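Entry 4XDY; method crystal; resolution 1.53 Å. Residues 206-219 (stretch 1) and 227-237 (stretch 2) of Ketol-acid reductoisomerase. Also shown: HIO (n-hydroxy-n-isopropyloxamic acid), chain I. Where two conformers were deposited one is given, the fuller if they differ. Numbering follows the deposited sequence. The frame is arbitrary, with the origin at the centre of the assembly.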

# COMPACT_ATOMS: atom_id res chain seq x y z
N GLY A 206 4.74 -4.25 -11.04
CA GLY A 206 5.61 -4.74 -9.98
C GLY A 206 4.90 -5.19 -8.74
O GLY A 206 5.10 -6.32 -8.28
N LEU A 207 4.01 -4.35 -8.25
CA LEU A 207 3.24 -4.63 -7.04
C LEU A 207 2.42 -5.94 -7.18
O LEU A 207 2.50 -6.80 -6.33
N VAL A 208 1.70 -6.07 -8.28
CA VAL A 208 0.77 -7.21 -8.42
C VAL A 208 1.57 -8.50 -8.60
O VAL A 208 1.26 -9.52 -7.96
N GLU A 209 2.65 -8.46 -9.36
CA GLU A 209 3.52 -9.64 -9.54
C GLU A 209 4.25 -10.00 -8.27
O GLU A 209 4.40 -11.19 -7.99
N LEU A 210 4.60 -8.99 -7.46
CA LEU A 210 5.20 -9.28 -6.16
C LEU A 210 4.20 -10.03 -5.23
O LEU A 210 4.54 -11.13 -4.70
N MET A 211 3.04 -9.45 -5.04
CA MET A 211 2.04 -10.11 -4.22
C MET A 211 1.61 -11.48 -4.77
O MET A 211 1.49 -12.43 -3.97
N ARG A 212 1.42 -11.58 -6.10
CA ARG A 212 0.96 -12.84 -6.68
C ARG A 212 1.98 -13.94 -6.53
O ARG A 212 1.64 -15.10 -6.18
N ASN A 213 3.23 -13.63 -6.80
CA ASN A 213 4.27 -14.64 -6.65
C ASN A 213 4.45 -15.05 -5.20
O ASN A 213 4.56 -16.28 -4.91
N GLY A 214 4.41 -14.10 -4.26
CA GLY A 214 4.43 -14.50 -2.85
C GLY A 214 3.29 -15.42 -2.45
O GLY A 214 3.49 -16.45 -1.74
N PHE A 215 2.10 -15.07 -2.88
CA PHE A 215 0.88 -15.81 -2.56
C PHE A 215 1.03 -17.25 -3.12
O PHE A 215 0.79 -18.23 -2.42
N GLU A 216 1.47 -17.36 -4.38
CA GLU A 216 1.67 -18.67 -5.00
C GLU A 216 2.70 -19.55 -4.27
O GLU A 216 2.55 -20.74 -4.10
N VAL A 217 3.81 -18.96 -3.90
CA VAL A 217 4.79 -19.66 -3.14
C VAL A 217 4.25 -20.28 -1.86
O VAL A 217 4.51 -21.51 -1.58
N LEU A 218 3.52 -19.50 -1.08
CA LEU A 218 2.88 -20.05 0.11
C LEU A 218 1.90 -21.19 -0.21
O LEU A 218 1.95 -22.24 0.44
N VAL A 219 0.99 -20.94 -1.15
CA VAL A 219 -0.06 -21.93 -1.46
C VAL A 219 0.60 -23.20 -2.00
O VAL A 219 0.24 -24.31 -1.59
N MET A 227 -4.66 -17.73 4.38
CA MET A 227 -3.44 -17.29 5.10
C MET A 227 -2.51 -16.49 4.20
O MET A 227 -2.08 -15.41 4.56
N ALA A 228 -2.26 -16.99 2.99
CA ALA A 228 -1.50 -16.32 1.98
C ALA A 228 -2.08 -15.02 1.60
O ALA A 228 -1.39 -14.03 1.44
N TYR A 229 -3.41 -14.94 1.52
CA TYR A 229 -4.06 -13.62 1.31
C TYR A 229 -3.86 -12.57 2.37
O TYR A 229 -3.55 -11.43 2.06
N PHE A 230 -4.04 -12.93 3.65
CA PHE A 230 -3.92 -11.99 4.70
C PHE A 230 -2.44 -11.52 4.77
O PHE A 230 -2.16 -10.36 5.01
N GLU A 231 -1.53 -12.45 4.61
CA GLU A 231 -0.08 -12.13 4.70
C GLU A 231 0.38 -11.29 3.53
O GLU A 231 1.16 -10.38 3.74
N CYS A 232 0.05 -11.65 2.28
CA CYS A 232 0.67 -11.05 1.10
C CYS A 232 -0.12 -9.88 0.52
O CYS A 232 0.43 -9.11 -0.22
N VAL A 233 -1.43 -9.83 0.79
CA VAL A 233 -2.28 -8.78 0.20
C VAL A 233 -2.93 -7.89 1.22
O VAL A 233 -2.68 -6.68 1.20
N HIS A 234 -3.74 -8.42 2.15
CA HIS A 234 -4.42 -7.55 3.09
C HIS A 234 -3.42 -6.72 3.94
O HIS A 234 -3.59 -5.53 4.09
N GLU A 235 -2.33 -7.32 4.38
CA GLU A 235 -1.38 -6.59 5.23
C GLU A 235 -0.55 -5.58 4.45
O GLU A 235 -0.06 -4.60 5.00
N MET A 236 -0.46 -5.73 3.14
CA MET A 236 0.35 -4.80 2.35
C MET A 236 -0.12 -3.37 2.49
O MET A 236 0.70 -2.42 2.58
N LYS A 237 -1.44 -3.18 2.58
CA LYS A 237 -1.96 -1.84 2.77
C LYS A 237 -1.56 -1.23 4.09
O LYS A 237 -1.28 -0.01 4.22

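The two helices run nearly antiparallel, with 155° between their N-to-C directions, and their axes approach to 9.0 Å. At the two levels where the backbones come nearest, a large residue of the first helix faces a small one of the second: F215 against A228, and M211 against C232. The CA atoms of F215 and A228 are 5.2 Å apart and those of M211 and C232 5.6 Å, and around these two levels the packing is organised. No hydrogen bond crosses between the helices; shape and apolar contact make the interface.

The clearest bump and hollow involve C232. Its CA-to-CB bond points toward the first helix, and with chi1 in the m rotamer its side chain sits as a knob among M211, G214, F215 and L218. The floor of this hollow is largely backbone: C232 SG lies 3.7 Å from G214 C and 3.7 Å from F215 N. Glycine suits the spot because a CB on G214 would point toward the second helix and come to about 3.4 Å from C232 SG, a tight fit. L218, m at chi1 and t at chi2, supplies a wall, with its CD1 3.9 Å from C232 SG.

One turn away, A228 is the small residue that lets larger neighbours close in. Its methyl points toward the first helix and meets three side chains: A228 CB is 3.6 Å from F215 CD2, 3.9 Å from L218 CB and 4.0 Å from V219 CG2. F215 leaves its backbone sideways, but its t rotamer brings the ring back toward the second helix. The ring meets A228 obliquely and reaches on to the next residue, its CE2 lying 3.7 Å from Y229 N and 4.2 Å from Y229 CB. The phenol of Y229 leads away, and its hydroxyl is hydrogen-bonded elsewhere in the structure.

At the other level M211 is the bump. Long and unbranched, in an m, t, m conformation, it points toward the second helix and lies against backbone as well as side chains: M211 CG is 3.3 Å from C232 O, and M211 SD is 4.0 Å from V233 CA and 4.2 Å from V233 CG2. The second helix widens into a pi-type turn at 230-234, and C232 O, buried by this contact, has no polar partner in the model. Further along, M236 (t, p, p) reaches back toward the first helix. Its CE lies 3.8 Å from M211 CG and 4.3 Å from both L207 CD1 and L210 CD2, the two leucines sharing the t, p rotamer and bringing their ends nearer the second helix.

Charged groups lie off this seam. R212, pointing away, forms salt bridges along its own helix, from NH2 to E209 OE1 and from NH1 to E216 OE2, each 2.8 Å, while N213 ND2 donates to E209 O at 2.8 Å. On the second helix E235 serves the bound n-hydroxy-n-isopropyloxamic acid instead of the interface: its OE2 comes within 2.5 Å of HIO O3.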

# COMPACT_ATOMS: atom_id res chain seq x y z
CB LEU A 207 2.30 -3.49 -6.74
CG LEU A 207 1.22 -3.77 -5.65
CD1 LEU A 207 1.91 -3.92 -4.29
CD2 LEU A 207 0.22 -2.64 -5.59
CB VAL A 208 -0.24 -6.95 -9.55
CG1 VAL A 208 -0.97 -8.25 -9.88
CG2 VAL A 208 -1.16 -5.79 -9.12
CB GLU A 209 4.47 -9.46 -10.70
CG GLU A 209 3.72 -9.27 -12.00
CD GLU A 209 2.99 -10.55 -12.53
OE1 GLU A 209 3.19 -11.65 -11.95
OE2 GLU A 209 2.23 -10.43 -13.51
CB LEU A 210 5.74 -8.05 -5.49
CG LEU A 210 6.33 -8.21 -4.10
CD1 LEU A 210 7.63 -8.94 -4.11
CD2 LEU A 210 6.47 -6.85 -3.46
CB MET A 211 0.84 -9.20 -4.09
CG MET A 211 1.12 -7.99 -3.22
SD MET A 211 -0.38 -7.00 -2.87
CE MET A 211 -0.87 -6.78 -4.54
CB ARG A 212 0.61 -12.69 -8.18
CG ARG A 212 0.76 -14.01 -8.98
CD ARG A 212 0.26 -13.94 -10.40
NE ARG A 212 1.37 -13.72 -11.27
CZ ARG A 212 2.02 -14.69 -11.85
NH1 ARG A 212 1.67 -15.95 -11.69
NH2 ARG A 212 3.00 -14.40 -12.60
CB ASN A 213 5.62 -14.19 -7.28
CG ASN A 213 5.66 -14.40 -8.76
OD1 ASN A 213 5.93 -15.49 -9.21
ND2 ASN A 213 5.38 -13.32 -9.54
CB PHE A 215 -0.30 -15.12 -3.21
CG PHE A 215 -1.63 -15.84 -3.02
CD1 PHE A 215 -1.99 -16.86 -3.93
CD2 PHE A 215 -2.54 -15.45 -2.06
CE1 PHE A 215 -3.21 -17.49 -3.82
CE2 PHE A 215 -3.77 -16.12 -1.93
CZ PHE A 215 -4.07 -17.13 -2.81
CB GLU A 216 2.02 -18.53 -6.47
CG GLU A 216 0.88 -18.01 -7.33
CD GLU A 216 1.24 -17.90 -8.83
OE1 GLU A 216 2.38 -18.24 -9.17
OE2 GLU A 216 0.41 -17.40 -9.60
CB VAL A 217 6.07 -18.81 -2.94
CG1 VAL A 217 6.99 -19.49 -1.89
CG2 VAL A 217 6.78 -18.54 -4.27
CB LEU A 218 2.23 -18.93 0.89
CG LEU A 218 3.28 -18.02 1.63
CD1 LEU A 218 2.47 -16.88 2.27
CD2 LEU A 218 3.98 -18.78 2.71
CB VAL A 219 -1.11 -21.37 -2.43
CG1 VAL A 219 -2.03 -22.49 -2.91
CG2 VAL A 219 -1.88 -20.30 -1.68
CB MET A 227 -2.82 -18.52 5.73
CG MET A 227 -1.66 -18.21 6.67
SD MET A 227 -0.92 -19.74 7.28
CE MET A 227 -2.28 -20.35 8.29
CB ALA A 228 -1.29 -17.21 0.77
CB TYR A 229 -5.61 -13.80 1.00
CG TYR A 229 -6.24 -12.46 0.73
CD1 TYR A 229 -6.88 -11.74 1.70
CD2 TYR A 229 -6.34 -11.98 -0.54
CE1 TYR A 229 -7.39 -10.47 1.47
CE2 TYR A 229 -6.86 -10.76 -0.81
CZ TYR A 229 -7.39 -10.02 0.16
OH TYR A 229 -7.90 -8.79 -0.17
CB PHE A 230 -4.28 -12.61 6.00
CG PHE A 230 -5.80 -12.80 6.23
CD1 PHE A 230 -6.71 -11.83 5.79
CD2 PHE A 230 -6.28 -13.87 6.88
CE1 PHE A 230 -8.10 -11.94 6.04
CE2 PHE A 230 -7.65 -14.05 7.11
CZ PHE A 230 -8.52 -13.07 6.69
CB GLU A 231 0.75 -13.40 4.74
CG GLU A 231 2.23 -13.19 4.90
CD GLU A 231 2.63 -12.69 6.25
OE1 GLU A 231 2.01 -13.03 7.27
OE2 GLU A 231 3.59 -11.89 6.34
CB CYS A 232 0.89 -12.09 0.02
SG CYS A 232 2.01 -13.44 0.41
CB VAL A 233 -3.37 -9.42 -0.72
CG1 VAL A 233 -4.19 -8.33 -1.40
CG2 VAL A 233 -2.73 -10.35 -1.75
CB HIS A 234 -5.32 -8.37 4.02
CG HIS A 234 -6.19 -7.55 4.88
ND1 HIS A 234 -7.44 -7.10 4.45
CD2 HIS A 234 -6.02 -7.06 6.13
CE1 HIS A 234 -7.95 -6.32 5.38
NE2 HIS A 234 -7.18 -6.36 6.44
CB GLU A 235 -0.50 -7.57 5.97
CG GLU A 235 0.24 -6.88 7.12
CD GLU A 235 0.97 -7.82 8.03
OE1 GLU A 235 0.82 -9.05 7.98
OE2 GLU A 235 1.78 -7.27 8.88
CB MET A 236 0.32 -5.20 0.92
CG MET A 236 1.17 -4.39 -0.05
SD MET A 236 2.97 -4.60 0.27
CE MET A 236 3.23 -5.99 -0.76
CB LYS A 237 -3.51 -1.90 2.63
CG LYS A 237 -4.24 -0.57 2.83
CD LYS A 237 -4.79 -0.35 4.23
CE LYS A 237 -5.83 0.75 4.24
NZ LYS A 237 -5.27 2.10 3.95
C1 HIO I . 6.62 -8.27 12.16
O11 HIO I . 7.35 -9.16 12.55
O12 HIO I . 6.64 -7.09 12.48
C2 HIO I . 5.45 -8.77 11.34
O2 HIO I . 5.13 -9.98 11.47
N3 HIO I . 4.73 -8.04 10.55
O3 HIO I . 3.41 -8.68 10.20
C4 HIO I . 5.06 -6.72 10.05
C41 HIO I . 5.07 -6.61 8.52
C42 HIO I . 4.04 -5.80 10.71